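Local structure of uncharacterized protein YjgB (Bacillus subtilis, 4YGT) at residues 53-57 with 67-71; 129-133 with 144-150; 137-143 with 155-160. The protein is of unknown function but is a putative secreted lipoprotein of the DUF4309 family, which belongs to the PepSY clan. The contacts are given in a common frame with arbitrary orientation. Numbering follows the deposited sequence.

Contact 1: 53-57 with 67-71; sequences FGEPE and DLYHW. With EDO (1,2-ethanediol), chain C.
A helix-to-strand loop packs on an edge strand of the antiparallel sheet, with one tyrosine ring at the centre. Phe53 ends helix 46-53, and the chain leaves helical angles at Gly54 (phi/psi 86/-159, which calls for glycine). Residues 67-69 are extended, and Pro56 CA lies 5.2 Å from Tyr69 CA. The packing is CH-pi on both faces of Tyr69 (chi1 m). Phe53 CB sits 3.6 Å from the ring centroid on one face, Pro56 CA 4.0 Å on the opposite face. The Phe53 and Tyr69 rings meet obliquely, centroids 5.0 Å apart and planes at 38°. Three hydrogen bonds join the segments. Tyr69 OH donates to Gly54 O at 2.7 Å. Glu57 N makes a weak bond to Leu68 O at 2.8 Å. Glu57 folds back (chi1 m, chi2 p), and its OE1 accepts from His70 N at 2.9 Å. A water lies 2.7 Å from O1 of an ethanediol, probably from the crystallisation liquor, and donates to Glu57 OE1 at 2.9 Å and to His70 O at 2.8 Å.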
loop_
_atom_site.group_PDB
_atom_site.type_symbol
_atom_site.label_atom_id
_atom_site.label_comp_id
_atom_site.label_asym_id
_atom_site.label_seq_id
_atom_site.Cartn_x
_atom_site.Cartn_y
_atom_site.Cartn_z
ATOM N N PHE A 53 -15.206 -1.506 -3.716
ATOM C CA PHE A 53 -15.107 -1.838 -2.301
ATOM C C PHE A 53 -16.329 -1.550 -1.447
ATOM O O PHE A 53 -16.374 -2.012 -0.304
ATOM C CB PHE A 53 -13.933 -1.061 -1.701
ATOM C CG PHE A 53 -12.562 -1.585 -2.040
ATOM C CD1 PHE A 53 -11.927 -1.210 -3.220
ATOM C CD2 PHE A 53 -11.902 -2.454 -1.183
ATOM C CE1 PHE A 53 -10.655 -1.696 -3.535
ATOM C CE2 PHE A 53 -10.627 -2.936 -1.497
ATOM C CZ PHE A 53 -10.013 -2.554 -2.673
ATOM N N GLY A 54 -17.290 -0.793 -1.965
ATOM C CA GLY A 54 -18.448 -0.383 -1.183
ATOM C C GLY A 54 -18.117 0.880 -0.410
ATOM O O GLY A 54 -17.176 1.605 -0.755
ATOM N N GLU A 55 -18.872 1.154 0.650
ATOM C CA GLU A 55 -18.647 2.329 1.495
ATOM C C GLU A 55 -17.537 2.039 2.457
ATOM O O GLU A 55 -17.450 0.905 2.941
ATOM C CB GLU A 55 -19.934 2.768 2.245
ATOM C CG GLU A 55 -20.997 3.370 1.335
ATOM C CD GLU A 55 -20.494 4.481 0.433
ATOM O OE1 GLU A 55 -20.055 5.523 0.972
ATOM O OE2 GLU A 55 -20.474 4.283 -0.805
ATOM N N PRO A 56 -16.675 3.044 2.749
ATOM C CA PRO A 56 -15.561 2.810 3.677
ATOM C C PRO A 56 -15.977 2.649 5.137
ATOM O O PRO A 56 -16.943 3.267 5.593
ATOM C CB PRO A 56 -14.686 4.057 3.521
ATOM C CG PRO A 56 -15.288 4.856 2.445
ATOM C CD PRO A 56 -16.676 4.431 2.246
ATOM N N GLU A 57 -15.186 1.847 5.879
ATOM C CA GLU A 57 -15.319 1.601 7.315
ATOM C C GLU A 57 -14.929 2.845 8.090
ATOM O O GLU A 57 -15.148 2.904 9.297
ATOM C CB GLU A 57 -14.461 0.400 7.748
ATOM C CG GLU A 57 -15.169 -0.944 7.595
ATOM C CD GLU A 57 -15.198 -1.575 6.214
ATOM O OE1 GLU A 57 -14.162 -1.531 5.515
ATOM O OE2 GLU A 57 -16.229 -2.195 5.869
ATOM N N ASP A 67 -10.115 7.136 2.207
ATOM C CA ASP A 67 -11.285 6.255 2.291
ATOM C C ASP A 67 -10.711 4.968 2.836
ATOM O O ASP A 67 -9.839 4.391 2.187
ATOM C CB ASP A 67 -11.957 6.076 0.919
ATOM C CG ASP A 67 -13.034 7.089 0.620
ATOM O OD1 ASP A 67 -13.485 7.787 1.566
ATOM O OD2 ASP A 67 -13.440 7.178 -0.540
ATOM N N LEU A 68 -11.055 4.603 4.079
ATOM C CA LEU A 68 -10.426 3.437 4.706
ATOM C C LEU A 68 -11.331 2.195 4.745
ATOM O O LEU A 68 -12.502 2.252 5.135
ATOM C CB LEU A 68 -9.942 3.783 6.111
ATOM C CG LEU A 68 -8.806 4.777 6.177
ATOM C CD1 LEU A 68 -8.782 5.469 7.533
ATOM C CD2 LEU A 68 -7.461 4.114 5.846
ATOM N N TYR A 69 -10.757 1.076 4.289
ATOM C CA TYR A 69 -11.413 -0.221 4.216
ATOM C C TYR A 69 -10.650 -1.151 5.110
ATOM O O TYR A 69 -9.459 -1.382 4.911
ATOM C CB TYR A 69 -11.475 -0.709 2.764
ATOM C CG TYR A 69 -12.324 0.191 1.889
ATOM C CD1 TYR A 69 -13.697 0.005 1.789
ATOM C CD2 TYR A 69 -11.753 1.240 1.169
ATOM C CE1 TYR A 69 -14.485 0.830 0.991
ATOM C CE2 TYR A 69 -12.530 2.072 0.357
ATOM C CZ TYR A 69 -13.897 1.865 0.278
ATOM O OH TYR A 69 -14.672 2.656 -0.529
ATOM N N HIS A 70 -11.308 -1.588 6.168
ATOM C CA HIS A 70 -10.728 -2.446 7.188
ATOM C C HIS A 70 -10.414 -3.817 6.621
ATOM O O HIS A 70 -11.089 -4.260 5.699
ATOM C CB HIS A 70 -11.726 -2.576 8.361
ATOM C CG HIS A 70 -11.082 -2.965 9.649
ATOM N ND1 HIS A 70 -10.881 -4.288 9.983
ATOM C CD2 HIS A 70 -10.609 -2.183 10.646
ATOM C CE1 HIS A 70 -10.298 -4.274 11.169
ATOM N NE2 HIS A 70 -10.104 -3.028 11.604
ATOM N N TRP A 71 -9.403 -4.496 7.172
ATOM C CA TRP A 71 -9.109 -5.868 6.774
ATOM C C TRP A 71 -10.256 -6.764 7.256
ATOM O O TRP A 71 -10.866 -6.497 8.290
ATOM C CB TRP A 71 -7.731 -6.367 7.287
ATOM C CG TRP A 71 -7.411 -6.099 8.740
ATOM C CD1 TRP A 71 -8.084 -6.567 9.836
ATOM C CD2 TRP A 71 -6.255 -5.402 9.246
ATOM N NE1 TRP A 71 -7.436 -6.189 10.993
ATOM C CE2 TRP A 71 -6.309 -5.470 10.658
ATOM C CE3 TRP A 71 -5.191 -4.694 8.634
ATOM C CZ2 TRP A 71 -5.341 -4.856 11.476
ATOM C CZ3 TRP A 71 -4.229 -4.100 9.444
ATOM C CH2 TRP A 71 -4.312 -4.177 10.844
HETATM C C1 EDO C . -12.284 -5.068 1.501
HETATM O O1 EDO C . -12.299 -4.008 2.432
HETATM C C2 EDO C . -11.134 -6.032 1.803
HETATM O O2 EDO C . -11.185 -6.408 3.171
HETATM O O HOH W 1 -13.757 -4.279 4.728
#

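Contact 2: 129-133 with 144-150; sequences DEIDY and FVIGTDQ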
loop_
_atom_site.group_PDB
_atom_site.type_symbol
_atom_site.label_atom_id
_atom_site.label_comp_id
_atom_site.label_asym_id
_atom_site.label_seq_id
_atom_site.Cartn_x
_atom_site.Cartn_y
_atom_site.Cartn_z
ATOM N N ASP A 129 7.168 7.299 14.235
ATOM C CA ASP A 129 8.492 6.681 14.428
ATOM C C ASP A 129 8.777 5.606 13.347
ATOM O O ASP A 129 9.672 4.778 13.525
ATOM C CB ASP A 129 8.616 6.056 15.835
ATOM C CG ASP A 129 9.082 6.979 16.948
ATOM O OD1 ASP A 129 9.629 8.065 16.636
ATOM O OD2 ASP A 129 8.921 6.607 18.142
ATOM N N GLU A 130 8.042 5.632 12.223
ATOM C CA GLU A 130 8.232 4.658 11.137
ATOM C C GLU A 130 9.344 5.050 10.143
ATOM O O GLU A 130 9.686 6.236 9.995
ATOM C CB GLU A 130 6.939 4.467 10.359
ATOM C CG GLU A 130 5.847 3.691 11.081
ATOM C CD GLU A 130 4.466 4.013 10.542
ATOM O OE1 GLU A 130 4.194 5.211 10.309
ATOM O OE2 GLU A 130 3.670 3.078 10.305
ATOM N N ILE A 131 9.892 4.037 9.443
ATOM C CA ILE A 131 10.882 4.290 8.414
ATOM C C ILE A 131 10.353 3.705 7.086
ATOM O O ILE A 131 9.796 2.605 7.020
ATOM C CB ILE A 131 12.337 3.885 8.779
ATOM C CG1 ILE A 131 13.351 4.781 8.037
ATOM C CG2 ILE A 131 12.639 2.391 8.616
ATOM C CD1 ILE A 131 13.544 6.229 8.689
ATOM N N ASP A 132 10.444 4.513 6.065
ATOM C CA ASP A 132 9.924 4.221 4.742
ATOM C C ASP A 132 11.040 3.810 3.767
ATOM O O ASP A 132 11.887 4.632 3.411
ATOM C CB ASP A 132 9.204 5.495 4.275
ATOM C CG ASP A 132 8.602 5.531 2.899
ATOM O OD1 ASP A 132 8.522 4.463 2.255
ATOM O OD2 ASP A 132 8.212 6.630 2.462
ATOM N N TYR A 133 11.013 2.538 3.319
ATOM C CA TYR A 133 11.910 1.998 2.292
ATOM C C TYR A 133 11.252 2.216 0.912
ATOM O O TYR A 133 10.229 1.594 0.620
ATOM C CB TYR A 133 12.171 0.510 2.550
ATOM C CG TYR A 133 13.010 0.242 3.776
ATOM C CD1 TYR A 133 12.429 0.156 5.036
ATOM C CD2 TYR A 133 14.386 0.051 3.677
ATOM C CE1 TYR A 133 13.191 -0.121 6.169
ATOM C CE2 TYR A 133 15.165 -0.207 4.806
ATOM C CZ TYR A 133 14.561 -0.285 6.053
ATOM O OH TYR A 133 15.295 -0.563 7.177
ATOM N N PHE A 144 7.421 1.217 1.321
ATOM C CA PHE A 144 7.224 0.193 2.352
ATOM C C PHE A 144 7.488 0.842 3.710
ATOM O O PHE A 144 8.647 1.119 4.038
ATOM C CB PHE A 144 8.118 -1.025 2.135
ATOM C CG PHE A 144 7.831 -1.802 0.884
ATOM C CD1 PHE A 144 8.477 -1.494 -0.308
ATOM C CD2 PHE A 144 6.939 -2.871 0.898
ATOM C CE1 PHE A 144 8.246 -2.248 -1.462
ATOM C CE2 PHE A 144 6.690 -3.609 -0.261
ATOM C CZ PHE A 144 7.358 -3.302 -1.430
ATOM N N VAL A 145 6.419 1.126 4.480
ATOM C CA VAL A 145 6.552 1.807 5.776
ATOM C C VAL A 145 6.691 0.760 6.904
ATOM O O VAL A 145 5.713 0.139 7.310
ATOM C CB VAL A 145 5.389 2.811 6.000
ATOM C CG1 VAL A 145 5.528 3.537 7.323
ATOM C CG2 VAL A 145 5.298 3.815 4.853
ATOM N N ILE A 146 7.925 0.594 7.407
ATOM C CA ILE A 146 8.307 -0.367 8.450
ATOM C C ILE A 146 8.247 0.306 9.834
ATOM O O ILE A 146 8.726 1.429 10.019
ATOM C CB ILE A 146 9.719 -0.958 8.126
ATOM C CG1 ILE A 146 9.807 -1.457 6.644
ATOM C CG2 ILE A 146 10.173 -2.033 9.133
ATOM C CD1 ILE A 146 9.278 -2.882 6.312
ATOM N N GLY A 147 7.650 -0.403 10.787
ATOM C CA GLY A 147 7.473 0.076 12.155
ATOM C C GLY A 147 8.703 -0.037 13.030
ATOM O O GLY A 147 9.816 -0.189 12.515
ATOM N N THR A 148 8.507 0.051 14.369
ATOM C CA THR A 148 9.590 -0.064 15.368
ATOM C C THR A 148 10.188 -1.474 15.308
ATOM O O THR A 148 11.414 -1.611 15.254
ATOM C CB THR A 148 9.113 0.327 16.762
ATOM O OG1 THR A 148 7.750 -0.087 16.932
ATOM C CG2 THR A 148 9.251 1.822 17.008
ATOM N N ASP A 149 9.321 -2.512 15.232
ATOM C CA ASP A 149 9.754 -3.883 14.987
ATOM C C ASP A 149 10.037 -3.934 13.498
ATOM O O ASP A 149 9.519 -3.090 12.754
ATOM C CB ASP A 149 8.704 -4.911 15.441
ATOM C CG ASP A 149 7.360 -4.833 14.742
ATOM O OD1 ASP A 149 6.819 -3.707 14.609
ATOM O OD2 ASP A 149 6.820 -5.900 14.385
ATOM N N GLN A 150 10.846 -4.871 13.035
ATOM C CA GLN A 150 11.202 -4.840 11.619
ATOM C C GLN A 150 10.103 -5.402 10.667
ATOM O O GLN A 150 10.436 -6.027 9.665
ATOM C CB GLN A 150 12.553 -5.541 11.398
ATOM C CG GLN A 150 13.739 -4.804 12.047
ATOM C CD GLN A 150 13.725 -3.300 11.827
ATOM O OE1 GLN A 150 13.856 -2.799 10.698
ATOM N NE2 GLN A 150 13.515 -2.549 12.898
#
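Tyr133 and Ile146 make the tightest side-chain fit on one face of this strand pair. The Tyr133 ring, with chi1 m, leans from its pair partner Phe144 toward Ile146. Its CD1 rests 3.5 Å from Ile146 CG1. Tyr133 CB also lies 4.4 Å from Phe144 CB, but the Phe144 ring swings away from the pair. That ring packs on Leu112 and Leu116 of helix 109-116, which covers this face. Ile131 lies on the same face as Tyr133. Its CG2 only grazes Ile146 CB at 4.5 Å, and the end of its side chain leads away.

The backbones form a beta hairpin, here at the end far from its turn. The axes of 131-133 and 144-146 run at 148° and approach to 4.5 Å. Ile131 with Ile146 and Tyr133 with Phe144 are hydrogen-bonded pairs. Ile146 N bonds to Ile131 O at 2.8 Å and Ile131 N to Ile146 O at 2.9 Å. Tyr133 N to Phe144 O and Phe144 N to Tyr133 O are each 2.9 Å. Asp132 with Val145 is the non-hydrogen-bonded pair between them, and its CA atoms close to 4.3 Å.

Val145 is the bump on the other face. Glu130 reaches over it, with its CD 3.4 Å from Val145 CG1. The carboxylate of Glu130 is bonded to Thr128. Asp132 stays further off, its OD1 4.2 Å from Val145 CG2, and bonds through OD2 to His143. Beyond the strands, Gly147 presents no side chain, and Glu130 CG comes to 4.1 Å from Gly147 CA. At the far end Asp129 CB meets Thr148 CG2 at 4.4 Å, a slight touch.

Contact 3: 137-143 with 155-160; sequences TGRYELH and VNLKAK. With EDO (1,2-ethanediol), chain F.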
loop_
_atom_site.group_PDB
_atom_site.type_symbol
_atom_site.label_atom_id
_atom_site.label_comp_id
_atom_site.label_asym_id
_atom_site.label_seq_id
_atom_site.Cartn_x
_atom_site.Cartn_y
_atom_site.Cartn_z
ATOM N N THR A 137 9.303 2.549 -9.252
ATOM C CA THR A 137 8.593 1.638 -10.164
ATOM C C THR A 137 8.007 2.409 -11.375
ATOM O O THR A 137 6.804 2.659 -11.471
ATOM C CB THR A 137 7.500 0.855 -9.396
ATOM O OG1 THR A 137 6.539 1.781 -8.887
ATOM C CG2 THR A 137 8.067 0.016 -8.258
ATOM N N GLY A 138 8.892 2.787 -12.276
ATOM C CA GLY A 138 8.550 3.539 -13.475
ATOM C C GLY A 138 8.117 4.952 -13.154
ATOM O O GLY A 138 8.907 5.743 -12.634
ATOM N N ARG A 139 6.846 5.258 -13.454
ATOM C CA ARG A 139 6.205 6.539 -13.169
ATOM C C ARG A 139 5.790 6.641 -11.695
ATOM O O ARG A 139 5.401 7.720 -11.246
ATOM C CB ARG A 139 4.925 6.670 -14.008
ATOM C CG ARG A 139 5.102 6.731 -15.496
ATOM C CD ARG A 139 4.019 7.592 -16.083
ATOM N NE ARG A 139 2.938 6.782 -16.629
ATOM C CZ ARG A 139 1.928 7.274 -17.334
ATOM N NH1 ARG A 139 1.844 8.578 -17.566
ATOM N NH2 ARG A 139 0.995 6.468 -17.814
ATOM N N TYR A 140 5.774 5.504 -10.972
ATOM C CA TYR A 140 5.282 5.448 -9.595
ATOM C C TYR A 140 6.382 5.042 -8.609
ATOM O O TYR A 140 7.525 4.796 -9.007
ATOM C CB TYR A 140 4.071 4.463 -9.526
ATOM C CG TYR A 140 3.101 4.679 -10.674
ATOM C CD1 TYR A 140 2.142 5.686 -10.623
ATOM C CD2 TYR A 140 3.213 3.944 -11.857
ATOM C CE1 TYR A 140 1.288 5.927 -11.701
ATOM C CE2 TYR A 140 2.382 4.196 -12.952
ATOM C CZ TYR A 140 1.417 5.184 -12.866
ATOM O OH TYR A 140 0.573 5.422 -13.928
ATOM N N GLU A 141 6.038 5.015 -7.306
ATOM C CA GLU A 141 6.957 4.598 -6.253
ATOM C C GLU A 141 6.201 3.861 -5.163
ATOM O O GLU A 141 5.054 4.199 -4.846
ATOM C CB GLU A 141 7.767 5.767 -5.684
ATOM C CG GLU A 141 7.011 7.079 -5.614
ATOM C CD GLU A 141 7.790 8.236 -5.034
ATOM O OE1 GLU A 141 8.978 8.408 -5.395
ATOM O OE2 GLU A 141 7.195 8.989 -4.231
ATOM N N LEU A 142 6.827 2.788 -4.662
ATOM C CA LEU A 142 6.292 1.932 -3.602
ATOM C C LEU A 142 6.988 2.271 -2.329
ATOM O O LEU A 142 8.217 2.141 -2.253
ATOM C CB LEU A 142 6.543 0.470 -3.908
ATOM C CG LEU A 142 5.521 -0.345 -4.573
ATOM C CD1 LEU A 142 5.985 -1.765 -4.584
ATOM C CD2 LEU A 142 4.178 -0.261 -3.862
ATOM N N HIS A 143 6.226 2.720 -1.347
ATOM C CA HIS A 143 6.734 3.130 -0.054
ATOM C C HIS A 143 6.423 2.054 0.971
ATOM O O HIS A 143 5.270 1.942 1.397
ATOM C CB HIS A 143 6.080 4.458 0.348
ATOM C CG HIS A 143 6.439 5.619 -0.525
ATOM N ND1 HIS A 143 7.254 6.640 -0.064
ATOM C CD2 HIS A 143 6.043 5.913 -1.784
ATOM C CE1 HIS A 143 7.336 7.508 -1.055
ATOM N NE2 HIS A 143 6.627 7.115 -2.111
ATOM N N VAL A 155 1.998 -0.338 2.995
ATOM C CA VAL A 155 2.750 -0.133 1.758
ATOM C C VAL A 155 1.968 0.891 0.952
ATOM O O VAL A 155 0.784 0.694 0.719
ATOM C CB VAL A 155 2.957 -1.456 0.993
ATOM C CG1 VAL A 155 3.823 -1.240 -0.236
ATOM C CG2 VAL A 155 3.570 -2.524 1.890
ATOM N N ASN A 156 2.601 2.019 0.604
ATOM C CA ASN A 156 1.978 3.101 -0.162
ATOM C C ASN A 156 2.387 3.121 -1.617
ATOM O O ASN A 156 3.547 2.885 -1.938
ATOM C CB ASN A 156 2.309 4.460 0.445
ATOM C CG ASN A 156 1.931 4.620 1.885
ATOM O OD1 ASN A 156 1.115 3.869 2.416
ATOM N ND2 ASN A 156 2.523 5.612 2.549
ATOM N N LEU A 157 1.430 3.428 -2.505
ATOM C CA LEU A 157 1.707 3.600 -3.923
ATOM C C LEU A 157 1.261 4.973 -4.364
ATOM O O LEU A 157 0.113 5.340 -4.139
ATOM C CB LEU A 157 1.040 2.519 -4.780
ATOM C CG LEU A 157 1.362 2.542 -6.284
ATOM C CD1 LEU A 157 2.815 2.240 -6.556
ATOM C CD2 LEU A 157 0.498 1.589 -7.007
ATOM N N LYS A 158 2.173 5.739 -4.995
ATOM C CA LYS A 158 1.842 7.063 -5.521
ATOM C C LYS A 158 2.682 7.369 -6.751
ATOM O O LYS A 158 3.647 6.658 -7.016
ATOM C CB LYS A 158 1.973 8.169 -4.448
ATOM C CG LYS A 158 3.356 8.412 -3.861
ATOM C CD LYS A 158 3.344 9.732 -3.094
ATOM C CE LYS A 158 4.491 9.887 -2.130
ATOM N NZ LYS A 158 4.173 10.864 -1.048
ATOM N N ALA A 159 2.325 8.424 -7.502
ATOM C CA ALA A 159 3.124 8.847 -8.655
ATOM C C ALA A 159 4.399 9.522 -8.196
ATOM O O ALA A 159 4.398 10.211 -7.157
ATOM C CB ALA A 159 2.328 9.798 -9.534
ATOM N N LYS A 160 5.497 9.302 -8.940
ATOM C CA LYS A 160 6.791 9.958 -8.694
ATOM C C LYS A 160 6.640 11.494 -8.836
ATOM O O LYS A 160 6.043 11.950 -9.843
ATOM C CB LYS A 160 7.883 9.450 -9.666
ATOM C CG LYS A 160 8.627 8.194 -9.201
ATOM C CD LYS A 160 10.125 8.244 -9.521
ATOM C CE LYS A 160 10.449 8.064 -11.002
ATOM N NZ LYS A 160 11.860 8.428 -11.373
ATOM O OXT LYS A 160 7.094 12.229 -7.928
HETATM C C1 EDO F . 2.307 2.831 -17.059
HETATM O O1 EDO F . 3.093 4.015 -16.904
HETATM C C2 EDO F . 1.049 2.840 -16.130
HETATM O O2 EDO F . 0.023 3.758 -16.522
#
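The last two strands of the chain pair as a beta hairpin, antiparallel at 165° with axes 4.6 Å apart. Two hydrogen-bonded pairs, Glu141 with Lys158 and His143 with Asn156, hold the backbones, and Lys160 N donates to Arg139 O at 2.8 Å. Residues 137-140 make a type II' turn, with Gly138 at positive phi, that leads in from strand 131-137.

Glu141, His143, Asn156 and Lys158 share one face. Glu141 has chi1 p and chi2 t, so its OE2 comes 2.9 Å from His143 NE2, a weak hydrogen bond. The other ring nitrogen of His143 bonds to Asp132. Lys158 is p at chi1 and then extended, which lays its CE 3.5 Å from His143 NE2. Asn156, m at chi1, bonds through OD1 to His154.

Leu142 and Leu157 lie on the other face and pack on Ala27 of helix 14-27. Leu157 is t,p, and its CD1 meets Leu142 CD2 at 3.9 Å. Leu142, off-rotamer at chi1 -95°, sets CD2 3.8 Å from Val155 CG1. In the turn, Tyr140 and Arg139 hold an ethanediol, probably from the crystallisation liquor. Arg139 NE donates to its O1 at 2.8 Å, and Tyr140 OH and its O2 share a hydrogen bond of 3.1 Å.

Overall arrangement
All three contacts reach one antiparallel sheet. Contacts 2 and 3 share strand 140-146, which pairs with 131-137 in contact 2 and with 152-159 in contact 3. Their segments alternate along the chain, and their centres are 16 Å apart. They touch where Asp132 OD2 meets His143 ND1 at 2.7 Å, a probable hydrogen bond. Contact 1 comes earlier in the chain, at outermost strand 67-69. Its centre is 23 Å from that of contact 2 and 21 Å from that of contact 3, with nearest atoms about 11 and 9 Å apart. Contacts 1 and 3 lie on opposite sides of the chain's centre. Each carries an ethanediol, probably from the crystallisation liquor; no active site is known.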